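Long-range contacts in beta-2-microglobulin (PDB 5H5Z), which probably serves as the light chain of MHC class I, pairing with the heavy chain that presents peptides to the immune system: residues B[8-13]-B[90-95]; B[29-34]-B[83-88]; B[37-42]-B[65-70]. The protein carries 1 engineered substitution. All blocks are in the same frame, centred on the assembly; numbering follows the deposited sequence.

Overall arrangement
The chain folds as an immunoglobulin C1-set sandwich of two antiparallel sheets, and each interaction bridges them, interaction 2 through loop and turn residues at one end. Strand 7-12, near the N terminus, finds its partner in 90-95 close to the C terminus, so interaction 1 closes the longest loop. Within it, interaction 2 brings the corner at the end of strand 22-31 and the loop that follows to the turn at 85-88. Nested inside that in turn, interaction 3 packs strand 36-42 on strand 63-71. No two contacts cross. Interaction 2 touches both others through probable hydrogen bonds, K90 O to V83 N and K84 N to S37 O, whereas 1 and 3 stay about 5 Å apart at their nearest atoms.

Interaction 1 of 3, residues B[8-13]-B[90-95]; sequences IQVYSH and KTIVWE
Strands 7-12 and 88-93 each form an outermost strand of one sheet, and they run in broadly the same direction, the axes of 8-12 and 90-93 inclined at 30°. Apolar branches meet first. I8 lays CG2, anti to its backbone N, against I92 CG1 at 3.7 Å, while its CD1 comes up to the CB of K90, whose chain then bends away. V10 spans I92 and W94: CG2 reaches I92 CG2 at 3.8 Å, and CG1, anti to the backbone N, rests on W94 CB. I92 therefore takes I8 on one branch and V10 on the other. I8 also touches C26 and V10 touches C81, the two halves of the disulfide.

The aromatic part belongs to W94. With CG anti to the backbone N (chi1 174°), its indole reaches forward alongside the backbone of 10-12 and presents its edge, CD1 lying 3.6 Å from Y11 CA. Farther round the ring, CZ2 stands 3.6 Å from S12 OG, a hydroxyl bonded to Y14 O. F71 adds an edge-to-face ring contact.

Polar groups are linked through water. One water accepts from both W94 NE1 (2.9 Å) and S12 N (3.0 Å), fixing the indole N-H beside the strand. V10 O receives two waters: one also accepts from E95 N, at 2.6 Å, and the other also donates to E95 O.

The join is thus apolar side-chain packing at its I8-I92 end and water-bridged at its W94-E95 end. As in other immunoglobulin sandwiches, the two sheets pack through side chains; in this contact apolar contact and water bridges take the place of a direct backbone ladder, so the two edges are held together while remaining in separate sheets.

Interaction 2 of 3, residues B[29-34]-B[83-88]; sequences SNFHPP and VKHMSD
The imidazole of H85 is the hub, reaching across from strand 79-85 to segment 29-34, where the chain turns a corner at N30. CG sits anti to the backbone N (chi1 -174°), which sends the ring straight out and brings its NE2 tip to the carbonyl of P33. NE2 donates to P33 O over 2.8 Å with an N-H...O angle of 155°, and the acceptor lies almost in the imidazole plane while the donor lies in the carbonyl plane. Next to it on the same edge, CE1 is 3.3 Å from H32 O, so two carbonyls flank the tip; they would probably favour a proton on NE2 and stabilise positive character on the ring.

The faces of the imidazole are also occupied. F31 CB lies over one, offset toward the rim, and M86 CG over the opposite one at a height of 3.9 Å. F31, its CG in the crowded position between N and the carbonyl carbon, turns its ring edge toward the H85 face in an offset edge-to-face pair, with centroids 5.6 Å apart and planes at 71°. M86 folds back through two bends to set SD against P33 CG at 3.7 Å, crossing the proline at about a right angle. V3, P6 and I36 also pack on the H85 side chain.

Backbone corners place these groups. N30 and F31 form a G1 bulge opposite F63, and a cis peptide precedes P33. On the other side, H85 to D88 make a type II' turn, closed by D88 N to H85 O at 2.8 Å. A cis His-Pro step in the loop after the second strand, here pinned by a histidine that opens the last hairpin turn, recalls human beta-2-microglobulin and belongs to the immunoglobulin C1-set fold.

Interaction 3 of 3, residues B[37-42]-B[65-70]; sequences SIELLK and LTKSVS
Segments 37-42 and 65-70 are both extended strands, each in a different sheet, and pass with axes 7.5 Å apart and N-to-C directions 25° from parallel; I38 and K67 have the nearest CA atoms. K67 carries the contact. Its CG is anti to the backbone N, and a bend at chi2 lets the chain slide past I38 and L40 until NZ donates to I38 O at 2.8 Å, in the carbonyl plane. E39 OE1 forms a long salt bridge to the same NZ at 3.8 Å, supplemented by a water that accepts from NZ and donates to OE1. On its way the lysine's CB meets I38 CG2. Flanking it, I38 CD1 touches L65 CD1 at 3.8 Å, and L40 CD1 presses on V69 CG1 at 3.6 Å. An alanine in place of K67 would probably loosen this join, because it removes the ammonium that grips I38 O and the methylenes packed beside I38 and L40. This is the face-to-face sheet packing of an immunoglobulin sandwich beside the C26-C81 disulfide: I38 rests on C81 of strand 79-85 and V28 of strand 22-31, L40 on C26, and K67 on Q52 of strand 51-57.

Interaction 1 of 3, residues B[8-13]-B[90-95]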
ATOM      1  N   ILE B   8      12.347   3.101   3.528  1.00 23.32           N
ATOM      2  CA  ILE B   8      12.144   4.413   2.915  1.00 22.62           C
ATOM      3  C   ILE B   8      12.710   4.409   1.507  1.00 22.37           C
ATOM      4  O   ILE B   8      13.914   4.207   1.310  1.00 25.18           O
ATOM      5  CB  ILE B   8      12.834   5.538   3.720  1.00 23.83           C
ATOM      6  CG1 ILE B   8      12.407   5.490   5.192  1.00 21.82           C
ATOM      7  CG2 ILE B   8      12.528   6.899   3.100  1.00 24.99           C
ATOM      8  CD1 ILE B   8      13.284   6.303   6.119  1.00 22.18           C
ATOM      9  N   GLN B   9      11.840   4.632   0.533  1.00 23.75           N
ATOM     10  CA  GLN B   9      12.235   4.603  -0.866  1.00 22.81           C
ATOM     11  C   GLN B   9      11.786   5.880  -1.548  1.00 23.04           C
ATOM     12  O   GLN B   9      10.602   6.247  -1.499  1.00 23.11           O
ATOM     13  CB  GLN B   9      11.676   3.361  -1.565  1.00 20.53           C
ATOM     14  CG  GLN B   9      12.250   2.059  -1.022  1.00 22.93           C
ATOM     15  CD  GLN B   9      11.596   0.827  -1.610  1.00 27.10           C
ATOM     16  OE1 GLN B   9      12.156   0.173  -2.492  1.00 32.03           O
ATOM     17  NE2 GLN B   9      10.411   0.503  -1.126  1.00 27.60           N
ATOM     18  N   VAL B  10      12.750   6.548  -2.179  1.00 24.54           N
ATOM     19  CA  VAL B  10      12.541   7.858  -2.792  1.00 24.50           C
ATOM     20  C   VAL B  10      12.828   7.750  -4.283  1.00 23.06           C
ATOM     21  O   VAL B  10      13.910   7.310  -4.687  1.00 25.20           O
ATOM     22  CB  VAL B  10      13.441   8.941  -2.144  1.00 26.21           C
ATOM     23  CG1 VAL B  10      13.037  10.336  -2.611  1.00 26.66           C
ATOM     24  CG2 VAL B  10      13.365   8.857  -0.631  1.00 26.13           C
ATOM     25  N   TYR B  11      11.844   8.134  -5.090  1.00 23.77           N
ATOM     26  CA  TYR B  11      11.908   7.969  -6.538  1.00 22.72           C
ATOM     27  C   TYR B  11      10.963   8.947  -7.221  1.00 22.12           C
ATOM     28  O   TYR B  11      10.165   9.622  -6.568  1.00 26.11           O
ATOM     29  CB  TYR B  11      11.568   6.521  -6.936  1.00 22.75           C
ATOM     30  CG  TYR B  11      10.283   5.979  -6.334  1.00 22.33           C
ATOM     31  CD1 TYR B  11      10.253   5.487  -5.029  1.00 21.97           C
ATOM     32  CD2 TYR B  11       9.100   5.945  -7.080  1.00 21.74           C
ATOM     33  CE1 TYR B  11       9.080   4.991  -4.476  1.00 21.32           C
ATOM     34  CE2 TYR B  11       7.921   5.443  -6.541  1.00 22.69           C
ATOM     35  CZ  TYR B  11       7.917   4.969  -5.236  1.00 22.01           C
ATOM     36  OH  TYR B  11       6.767   4.470  -4.676  1.00 24.00           O
ATOM     37  N   SER B  12      11.060   9.024  -8.538  1.00 21.73           N
ATOM     38  CA  SER B  12      10.159   9.859  -9.322  1.00 22.28           C
ATOM     39  C   SER B  12       9.222   8.989 -10.156  1.00 22.23           C
ATOM     40  O   SER B  12       9.563   7.852 -10.504  1.00 21.96           O
ATOM     41  CB  SER B  12      10.964  10.805 -10.209  1.00 20.93           C
ATOM     42  OG  SER B  12      11.979  10.083 -10.882  1.00 23.85           O
ATOM     43  N   HIS B  13       8.036   9.519 -10.454  1.00 23.09           N
ATOM     44  CA  HIS B  13       7.057   8.832 -11.301  1.00 23.78           C
ATOM     45  C   HIS B  13       7.670   8.472 -12.656  1.00 24.07           C
ATOM     46  O   HIS B  13       7.640   7.311 -13.065  1.00 23.75           O
ATOM     47  CB  HIS B  13       5.800   9.699 -11.474  1.00 23.69           C
ATOM     48  CG  HIS B  13       4.700   9.041 -12.252  1.00 25.76           C
ATOM     49  ND1 HIS B  13       3.440   8.834 -11.730  1.00 27.83           N
ATOM     50  CD2 HIS B  13       4.667   8.551 -13.515  1.00 27.48           C
ATOM     51  CE1 HIS B  13       2.679   8.246 -12.638  1.00 28.70           C
ATOM     52  NE2 HIS B  13       3.400   8.065 -13.730  1.00 30.82           N
ATOM     53  N   LYS B  90      15.604  10.050   9.833  1.00 29.04           N
ATOM     54  CA  LYS B  90      16.346   9.661   8.635  1.00 31.23           C
ATOM     55  C   LYS B  90      16.029  10.568   7.452  1.00 30.64           C
ATOM     56  O   LYS B  90      14.894  11.014   7.293  1.00 30.13           O
ATOM     57  CB  LYS B  90      16.073   8.197   8.274  1.00 34.99           C
ATOM     58  CG  LYS B  90      16.298   7.220   9.420  1.00 44.03           C
ATOM     59  CD  LYS B  90      16.777   5.867   8.918  1.00 52.96           C
ATOM     60  CE  LYS B  90      16.861   4.841  10.041  1.00 62.58           C
ATOM     61  NZ  LYS B  90      17.633   5.291  11.236  1.00 66.75           N
ATOM     62  N   THR B  91      17.045  10.845   6.641  1.00 29.53           N
ATOM     63  CA  THR B  91      16.869  11.613   5.412  1.00 27.06           C
ATOM     64  C   THR B  91      17.467  10.832   4.253  1.00 27.49           C
ATOM     65  O   THR B  91      18.642  10.479   4.280  1.00 29.99           O
ATOM     66  CB  THR B  91      17.520  13.008   5.517  1.00 27.55           C
ATOM     67  OG1 THR B  91      16.885  13.747   6.563  1.00 30.88           O
ATOM     68  CG2 THR B  91      17.384  13.787   4.206  1.00 29.71           C
ATOM     69  N   ILE B  92      16.645  10.558   3.244  1.00 26.85           N
ATOM     70  CA  ILE B  92      17.091   9.832   2.057  1.00 24.99           C
ATOM     71  C   ILE B  92      17.047  10.768   0.852  1.00 25.27           C
ATOM     72  O   ILE B  92      15.993  11.308   0.519  1.00 25.95           O
ATOM     73  CB  ILE B  92      16.230   8.565   1.815  1.00 24.13           C
ATOM     74  CG1 ILE B  92      16.146   7.700   3.084  1.00 26.85           C
ATOM     75  CG2 ILE B  92      16.742   7.754   0.629  1.00 26.62           C
ATOM     76  CD1 ILE B  92      17.456   7.081   3.533  1.00 30.45           C
ATOM     77  N   VAL B  93      18.202  10.966   0.219  1.00 24.33           N
ATOM     78  CA  VAL B  93      18.324  11.823  -0.960  1.00 27.45           C
ATOM     79  C   VAL B  93      17.827  11.082  -2.201  1.00 26.39           C
ATOM     80  O   VAL B  93      18.147   9.909  -2.408  1.00 28.22           O
ATOM     81  CB  VAL B  93      19.788  12.293  -1.160  1.00 29.01           C
ATOM     82  CG1 VAL B  93      19.963  13.042  -2.480  1.00 30.72           C
ATOM     83  CG2 VAL B  93      20.233  13.165   0.006  1.00 33.15           C
ATOM     84  N   TRP B  94      17.042  11.774  -3.021  1.00 26.71           N
ATOM     85  CA  TRP B  94      16.557  11.231  -4.288  1.00 26.64           C
ATOM     86  C   TRP B  94      17.685  11.027  -5.300  1.00 24.07           C
ATOM     87  O   TRP B  94      18.438  11.950  -5.592  1.00 31.56           O
ATOM     88  CB  TRP B  94      15.497  12.151  -4.880  1.00 23.35           C
ATOM     89  CG  TRP B  94      15.058  11.747  -6.244  1.00 24.96           C
ATOM     90  CD1 TRP B  94      14.399  10.603  -6.589  1.00 26.39           C
ATOM     91  CD2 TRP B  94      15.242  12.488  -7.453  1.00 24.84           C
ATOM     92  NE1 TRP B  94      14.164  10.582  -7.942  1.00 24.41           N
ATOM     93  CE2 TRP B  94      14.668  11.728  -8.498  1.00 26.12           C
ATOM     94  CE3 TRP B  94      15.837  13.720  -7.757  1.00 26.41           C
ATOM     95  CZ2 TRP B  94      14.670  12.160  -9.829  1.00 23.92           C
ATOM     96  CZ3 TRP B  94      15.841  14.149  -9.079  1.00 25.07           C
ATOM     97  CH2 TRP B  94      15.257  13.371 -10.098  1.00 27.27           C
ATOM     98  N   GLU B  95      17.782   9.802  -5.810  1.00 27.78           N
ATOM     99  CA  GLU B  95      18.743   9.416  -6.844  1.00 29.59           C
ATOM    100  C   GLU B  95      17.996   9.325  -8.172  1.00 26.40           C
ATOM    101  O   GLU B  95      17.053   8.541  -8.291  1.00 32.92           O
ATOM    102  CB  GLU B  95      19.353   8.058  -6.483  1.00 39.87           C
ATOM    103  CG  GLU B  95      20.049   7.332  -7.624  1.00 37.69           C
ATOM    104  CD  GLU B  95      21.297   8.051  -8.091  1.00 45.75           C
ATOM    105  OE1 GLU B  95      22.324   7.987  -7.378  1.00 50.61           O
ATOM    106  OE2 GLU B  95      21.245   8.681  -9.167  1.00 48.89           O
TER
HETATM  107  O   HOH W   1      16.588   7.682  -4.770  1.00 29.10           O
HETATM  108  O   HOH W   2      14.959   6.803  -7.423  1.00 40.58           O
HETATM  109  O   HOH W   3      13.743   8.266  -9.674  1.00 37.69           O

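Interaction 2 of 3, residues B[29-34]-B[83-88]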
ATOM      1  N   SER B  29       7.338   2.251   4.223  1.00 20.55           N
ATOM      2  CA  SER B  29       6.627   0.990   4.424  1.00 21.77           C
ATOM      3  C   SER B  29       7.227   0.150   5.541  1.00 24.74           C
ATOM      4  O   SER B  29       8.273   0.493   6.086  1.00 24.58           O
ATOM      5  CB  SER B  29       6.621   0.187   3.124  1.00 24.12           C
ATOM      6  OG  SER B  29       7.948  -0.161   2.748  1.00 22.24           O
ATOM      7  N   ASN B  30       6.549  -0.948   5.876  1.00 24.12           N
ATOM      8  CA  ASN B  30       7.060  -1.933   6.831  1.00 24.20           C
ATOM      9  C   ASN B  30       7.301  -1.376   8.239  1.00 24.58           C
ATOM     10  O   ASN B  30       8.229  -1.806   8.927  1.00 27.23           O
ATOM     11  CB  ASN B  30       8.349  -2.591   6.297  1.00 26.18           C
ATOM     12  CG  ASN B  30       8.124  -3.399   5.029  1.00 28.38           C
ATOM     13  OD1 ASN B  30       6.991  -3.746   4.681  1.00 31.34           O
ATOM     14  ND2 ASN B  30       9.213  -3.713   4.334  1.00 33.99           N
ATOM     15  N   PHE B  31       6.473  -0.428   8.673  1.00 24.17           N
ATOM     16  CA  PHE B  31       6.716   0.221   9.964  1.00 24.93           C
ATOM     17  C   PHE B  31       5.600   0.058  10.994  1.00 25.83           C
ATOM     18  O   PHE B  31       4.431  -0.053  10.646  1.00 25.16           O
ATOM     19  CB  PHE B  31       7.104   1.700   9.788  1.00 24.50           C
ATOM     20  CG  PHE B  31       5.981   2.588   9.321  1.00 23.33           C
ATOM     21  CD1 PHE B  31       5.145   3.223  10.240  1.00 22.91           C
ATOM     22  CD2 PHE B  31       5.779   2.822   7.963  1.00 24.34           C
ATOM     23  CE1 PHE B  31       4.117   4.053   9.812  1.00 22.09           C
ATOM     24  CE2 PHE B  31       4.755   3.649   7.530  1.00 21.43           C
ATOM     25  CZ  PHE B  31       3.920   4.264   8.455  1.00 22.99           C
ATOM     26  N   HIS B  32       6.000   0.027  12.264  1.00 27.66           N
ATOM     27  CA  HIS B  32       5.087  -0.044  13.411  1.00 27.86           C
ATOM     28  C   HIS B  32       5.839   0.523  14.614  1.00 29.89           C
ATOM     29  O   HIS B  32       7.021   0.224  14.777  1.00 30.48           O
ATOM     30  CB  HIS B  32       4.682  -1.492  13.695  1.00 34.92           C
ATOM     31  CG  HIS B  32       3.925  -1.671  14.978  1.00 47.15           C
ATOM     32  ND1 HIS B  32       2.565  -1.466  15.073  1.00 42.57           N
ATOM     33  CD2 HIS B  32       4.339  -2.024  16.219  1.00 49.35           C
ATOM     34  CE1 HIS B  32       2.173  -1.690  16.313  1.00 53.51           C
ATOM     35  NE2 HIS B  32       3.230  -2.029  17.030  1.00 58.12           N
ATOM     36  N   PRO B  33       5.172   1.337  15.467  1.00 28.70           N
ATOM     37  CA  PRO B  33       3.765   1.776  15.428  1.00 29.16           C
ATOM     38  C   PRO B  33       3.484   2.839  14.345  1.00 26.93           C
ATOM     39  O   PRO B  33       4.423   3.309  13.696  1.00 27.61           O
ATOM     40  CB  PRO B  33       3.537   2.328  16.838  1.00 30.57           C
ATOM     41  CG  PRO B  33       4.875   2.808  17.272  1.00 33.50           C
ATOM     42  CD  PRO B  33       5.869   1.858  16.663  1.00 29.91           C
ATOM     43  N   PRO B  34       2.201   3.209  14.153  1.00 26.92           N
ATOM     44  CA  PRO B  34       1.790   4.022  12.995  1.00 24.56           C
ATOM     45  C   PRO B  34       2.186   5.498  13.005  1.00 25.66           C
ATOM     46  O   PRO B  34       2.324   6.087  11.929  1.00 31.20           O
ATOM     47  CB  PRO B  34       0.265   3.886  12.990  1.00 27.05           C
ATOM     48  CG  PRO B  34      -0.098   3.576  14.402  1.00 27.97           C
ATOM     49  CD  PRO B  34       1.039   2.759  14.944  1.00 29.14           C
ATOM     50  N   VAL B  83      12.164  11.272   7.240  1.00 23.75           N
ATOM     51  CA  VAL B  83      11.203  10.465   7.983  1.00 22.06           C
ATOM     52  C   VAL B  83      11.575  10.412   9.465  1.00 24.51           C
ATOM     53  O   VAL B  83      12.721  10.111   9.820  1.00 25.94           O
ATOM     54  CB  VAL B  83      11.107   9.037   7.402  1.00 20.07           C
ATOM     55  CG1 VAL B  83      10.083   8.206   8.160  1.00 21.49           C
ATOM     56  CG2 VAL B  83      10.762   9.076   5.916  1.00 21.87           C
ATOM     57  N   LYS B  84      10.602  10.723  10.320  1.00 24.11           N
ATOM     58  CA  LYS B  84      10.780  10.669  11.767  1.00 25.07           C
ATOM     59  C   LYS B  84       9.810   9.670  12.398  1.00 26.34           C
ATOM     60  O   LYS B  84       8.599   9.910  12.460  1.00 27.41           O
ATOM     61  CB  LYS B  84      10.627  12.064  12.388  1.00 29.56           C
ATOM     62  CG  LYS B  84      11.644  13.073  11.873  1.00 28.86           C
ATOM     63  CD  LYS B  84      11.440  14.456  12.465  1.00 37.89           C
ATOM     64  CE  LYS B  84      12.386  15.456  11.816  1.00 39.66           C
ATOM     65  NZ  LYS B  84      12.322  16.788  12.478  1.00 46.70           N
ATOM     66  N   HIS B  85      10.362   8.546  12.848  1.00 26.75           N
ATOM     67  CA  HIS B  85       9.592   7.467  13.465  1.00 28.00           C
ATOM     68  C   HIS B  85      10.170   7.189  14.844  1.00 31.07           C
ATOM     69  O   HIS B  85      11.386   7.029  14.987  1.00 29.53           O
ATOM     70  CB  HIS B  85       9.660   6.212  12.594  1.00 26.21           C
ATOM     71  CG  HIS B  85       8.781   5.093  13.058  1.00 27.66           C
ATOM     72  ND1 HIS B  85       9.276   3.858  13.414  1.00 26.99           N
ATOM     73  CD2 HIS B  85       7.436   5.016  13.207  1.00 26.58           C
ATOM     74  CE1 HIS B  85       8.278   3.069  13.768  1.00 26.82           C
ATOM     75  NE2 HIS B  85       7.150   3.748  13.651  1.00 27.45           N
ATOM     76  N   MET B  86       9.299   7.125  15.851  1.00 30.92           N
ATOM     77  CA  MET B  86       9.721   7.079  17.253  1.00 33.06           C
ATOM     78  C   MET B  86      10.672   8.252  17.507  1.00 34.87           C
ATOM     79  O   MET B  86      10.274   9.408  17.348  1.00 32.55           O
ATOM     80  CB  MET B  86      10.372   5.729  17.601  1.00 33.27           C
ATOM     81  CG  MET B  86       9.526   4.510  17.266  1.00 35.31           C
ATOM     82  SD  MET B  86       8.005   4.434  18.231  1.00 43.42           S
ATOM     83  CE  MET B  86       8.626   3.996  19.855  1.00 54.40           C
ATOM     84  N   SER B  87      11.922   7.958  17.863  1.00 31.08           N
ATOM     85  CA  SER B  87      12.934   8.997  18.067  1.00 33.67           C
ATOM     86  C   SER B  87      14.011   9.002  16.973  1.00 33.04           C
ATOM     87  O   SER B  87      15.036   9.680  17.098  1.00 34.69           O
ATOM     88  CB  SER B  87      13.568   8.861  19.453  1.00 38.13           C
ATOM     89  OG  SER B  87      12.583   8.986  20.461  1.00 39.30           O
ATOM     90  N   ASP B  88      13.766   8.247  15.903  1.00 34.20           N
ATOM     91  CA  ASP B  88      14.678   8.179  14.768  1.00 34.33           C
ATOM     92  C   ASP B  88      14.433   9.327  13.793  1.00 34.31           C
ATOM     93  O   ASP B  88      13.324   9.831  13.683  1.00 34.44           O
ATOM     94  CB  ASP B  88      14.551   6.833  14.046  1.00 38.54           C
ATOM     95  CG  ASP B  88      14.810   5.646  14.963  1.00 37.41           C
ATOM     96  OD1 ASP B  88      15.628   5.766  15.892  1.00 41.45           O
ATOM     97  OD2 ASP B  88      14.194   4.582  14.752  1.00 41.10           O
TER

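Interaction 3 of 3, residues B[37-42]-B[65-70]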
ATOM      1  N   SER B  37       6.313  10.957  10.938  1.00 26.07           N
ATOM      2  CA  SER B  37       6.435  12.227  10.239  1.00 27.32           C
ATOM      3  C   SER B  37       7.176  11.990   8.929  1.00 26.42           C
ATOM      4  O   SER B  37       8.283  11.432   8.929  1.00 28.15           O
ATOM      5  CB  SER B  37       7.212  13.232  11.100  1.00 29.84           C
ATOM      6  OG  SER B  37       7.410  14.459  10.415  1.00 32.80           O
ATOM      7  N   ILE B  38       6.565  12.399   7.817  1.00 22.54           N
ATOM      8  CA  ILE B  38       7.215  12.325   6.508  1.00 22.38           C
ATOM      9  C   ILE B  38       7.166  13.702   5.850  1.00 24.29           C
ATOM     10  O   ILE B  38       6.102  14.321   5.776  1.00 27.21           O
ATOM     11  CB  ILE B  38       6.550  11.283   5.573  1.00 23.76           C
ATOM     12  CG1 ILE B  38       6.450   9.907   6.247  1.00 23.48           C
ATOM     13  CG2 ILE B  38       7.314  11.186   4.254  1.00 23.21           C
ATOM     14  CD1 ILE B  38       5.450   8.972   5.596  1.00 22.80           C
ATOM     15  N   GLU B  39       8.321  14.183   5.389  1.00 25.38           N
ATOM     16  CA  GLU B  39       8.402  15.473   4.716  1.00 25.74           C
ATOM     17  C   GLU B  39       9.280  15.365   3.480  1.00 25.97           C
ATOM     18  O   GLU B  39      10.328  14.726   3.518  1.00 28.75           O
ATOM     19  CB  GLU B  39       8.955  16.552   5.656  1.00 31.09           C
ATOM     20  CG  GLU B  39       8.060  16.913   6.842  1.00 38.51           C
ATOM     21  CD  GLU B  39       6.730  17.551   6.455  1.00 46.39           C
ATOM     22  OE1 GLU B  39       6.517  17.871   5.266  1.00 54.13           O
ATOM     23  OE2 GLU B  39       5.885  17.738   7.355  1.00 54.53           O
ATOM     24  N   LEU B  40       8.840  15.968   2.378  1.00 23.59           N
ATOM     25  CA  LEU B  40       9.680  16.054   1.183  1.00 22.97           C
ATOM     26  C   LEU B  40      10.431  17.380   1.206  1.00 25.32           C
ATOM     27  O   LEU B  40       9.860  18.415   1.567  1.00 26.98           O
ATOM     28  CB  LEU B  40       8.842  15.914  -0.093  1.00 24.54           C
ATOM     29  CG  LEU B  40       8.072  14.600  -0.274  1.00 24.20           C
ATOM     30  CD1 LEU B  40       7.152  14.669  -1.482  1.00 25.97           C
ATOM     31  CD2 LEU B  40       9.019  13.416  -0.406  1.00 28.29           C
ATOM     32  N   LEU B  41      11.707  17.352   0.827  1.00 26.37           N
ATOM     33  CA  LEU B  41      12.558  18.537   0.909  1.00 26.71           C
ATOM     34  C   LEU B  41      13.201  18.916  -0.420  1.00 28.06           C
ATOM     35  O   LEU B  41      13.625  18.048  -1.189  1.00 28.15           O
ATOM     36  CB  LEU B  41      13.664  18.339   1.953  1.00 27.20           C
ATOM     37  CG  LEU B  41      13.335  17.676   3.296  1.00 29.64           C
ATOM     38  CD1 LEU B  41      14.610  17.487   4.103  1.00 31.47           C
ATOM     39  CD2 LEU B  41      12.299  18.456   4.098  1.00 30.72           C
ATOM     40  N   LYS B  42      13.258  20.221  -0.673  1.00 27.30           N
ATOM     41  CA  LYS B  42      14.034  20.776  -1.773  1.00 27.78           C
ATOM     42  C   LYS B  42      15.148  21.608  -1.167  1.00 30.87           C
ATOM     43  O   LYS B  42      14.882  22.583  -0.458  1.00 31.20           O
ATOM     44  CB  LYS B  42      13.162  21.648  -2.681  1.00 28.58           C
ATOM     45  CG  LYS B  42      13.939  22.299  -3.818  1.00 29.80           C
ATOM     46  CD  LYS B  42      13.091  23.275  -4.616  1.00 32.89           C
ATOM     47  CE  LYS B  42      13.874  23.786  -5.817  1.00 36.12           C
ATOM     48  NZ  LYS B  42      13.133  24.831  -6.575  1.00 39.45           N
ATOM     49  N   LEU B  65       2.852   4.301   3.958  1.00 21.81           N
ATOM     50  CA  LEU B  65       2.362   5.602   3.527  1.00 22.67           C
ATOM     51  C   LEU B  65       3.136   6.068   2.311  1.00 23.24           C
ATOM     52  O   LEU B  65       4.306   5.728   2.139  1.00 25.64           O
ATOM     53  CB  LEU B  65       2.523   6.645   4.635  1.00 23.89           C
ATOM     54  CG  LEU B  65       1.677   6.516   5.899  1.00 23.18           C
ATOM     55  CD1 LEU B  65       2.255   7.395   6.991  1.00 25.68           C
ATOM     56  CD2 LEU B  65       0.213   6.875   5.639  1.00 23.84           C
ATOM     57  N   THR B  66       2.476   6.854   1.473  1.00 22.69           N
ATOM     58  CA  THR B  66       3.132   7.476   0.335  1.00 22.93           C
ATOM     59  C   THR B  66       2.984   8.991   0.432  1.00 23.17           C
ATOM     60  O   THR B  66       1.876   9.506   0.572  1.00 26.37           O
ATOM     61  CB  THR B  66       2.561   6.958  -1.001  1.00 26.73           C
ATOM     62  OG1 THR B  66       2.675   5.531  -1.047  1.00 25.02           O
ATOM     63  CG2 THR B  66       3.318   7.553  -2.183  1.00 28.49           C
ATOM     64  N   LYS B  67       4.111   9.697   0.394  1.00 23.27           N
ATOM     65  CA  LYS B  67       4.093  11.145   0.257  1.00 23.03           C
ATOM     66  C   LYS B  67       4.604  11.507  -1.124  1.00 23.56           C
ATOM     67  O   LYS B  67       5.576  10.922  -1.597  1.00 25.19           O
ATOM     68  CB  LYS B  67       4.938  11.819   1.329  1.00 26.25           C
ATOM     69  CG  LYS B  67       4.653  13.304   1.455  1.00 26.52           C
ATOM     70  CD  LYS B  67       4.605  13.692   2.915  1.00 30.86           C
ATOM     71  CE  LYS B  67       3.836  14.974   3.140  1.00 31.90           C
ATOM     72  NZ  LYS B  67       3.819  15.307   4.591  1.00 32.10           N
ATOM     73  N   SER B  68       3.936  12.457  -1.773  1.00 23.43           N
ATOM     74  CA  SER B  68       4.302  12.860  -3.127  1.00 23.71           C
ATOM     75  C   SER B  68       4.013  14.337  -3.353  1.00 24.64           C
ATOM     76  O   SER B  68       3.194  14.930  -2.650  1.00 27.14           O
ATOM     77  CB  SER B  68       3.565  12.004  -4.168  1.00 25.85           C
ATOM     78  OG  SER B  68       2.154  12.150  -4.067  1.00 28.04           O
ATOM     79  N   VAL B  69       4.712  14.929  -4.319  1.00 23.47           N
ATOM     80  CA  VAL B  69       4.475  16.308  -4.731  1.00 25.93           C
ATOM     81  C   VAL B  69       5.016  16.506  -6.144  1.00 24.30           C
ATOM     82  O   VAL B  69       5.940  15.799  -6.566  1.00 23.57           O
ATOM     83  CB  VAL B  69       5.107  17.334  -3.750  1.00 25.64           C
ATOM     84  CG1 VAL B  69       6.630  17.332  -3.837  1.00 25.36           C
ATOM     85  CG2 VAL B  69       4.552  18.733  -3.989  1.00 25.16           C
ATOM     86  N   SER B  70       4.419  17.443  -6.878  1.00 27.00           N
ATOM     87  CA  SER B  70       4.931  17.823  -8.200  0.50 28.09           C
ATOM     88  C   SER B  70       6.315  18.445  -8.053  1.00 27.30           C
ATOM     89  O   SER B  70       6.556  19.206  -7.116  1.00 27.95           O
ATOM     90  CB  SER B  70       3.980  18.815  -8.876  0.50 36.15           C
ATOM     91  OG  SER B  70       4.572  19.381 -10.033  0.50 36.20           O
TER
HETATM   92  O   HOH W   4       3.798  18.007   4.361  1.00 47.00           O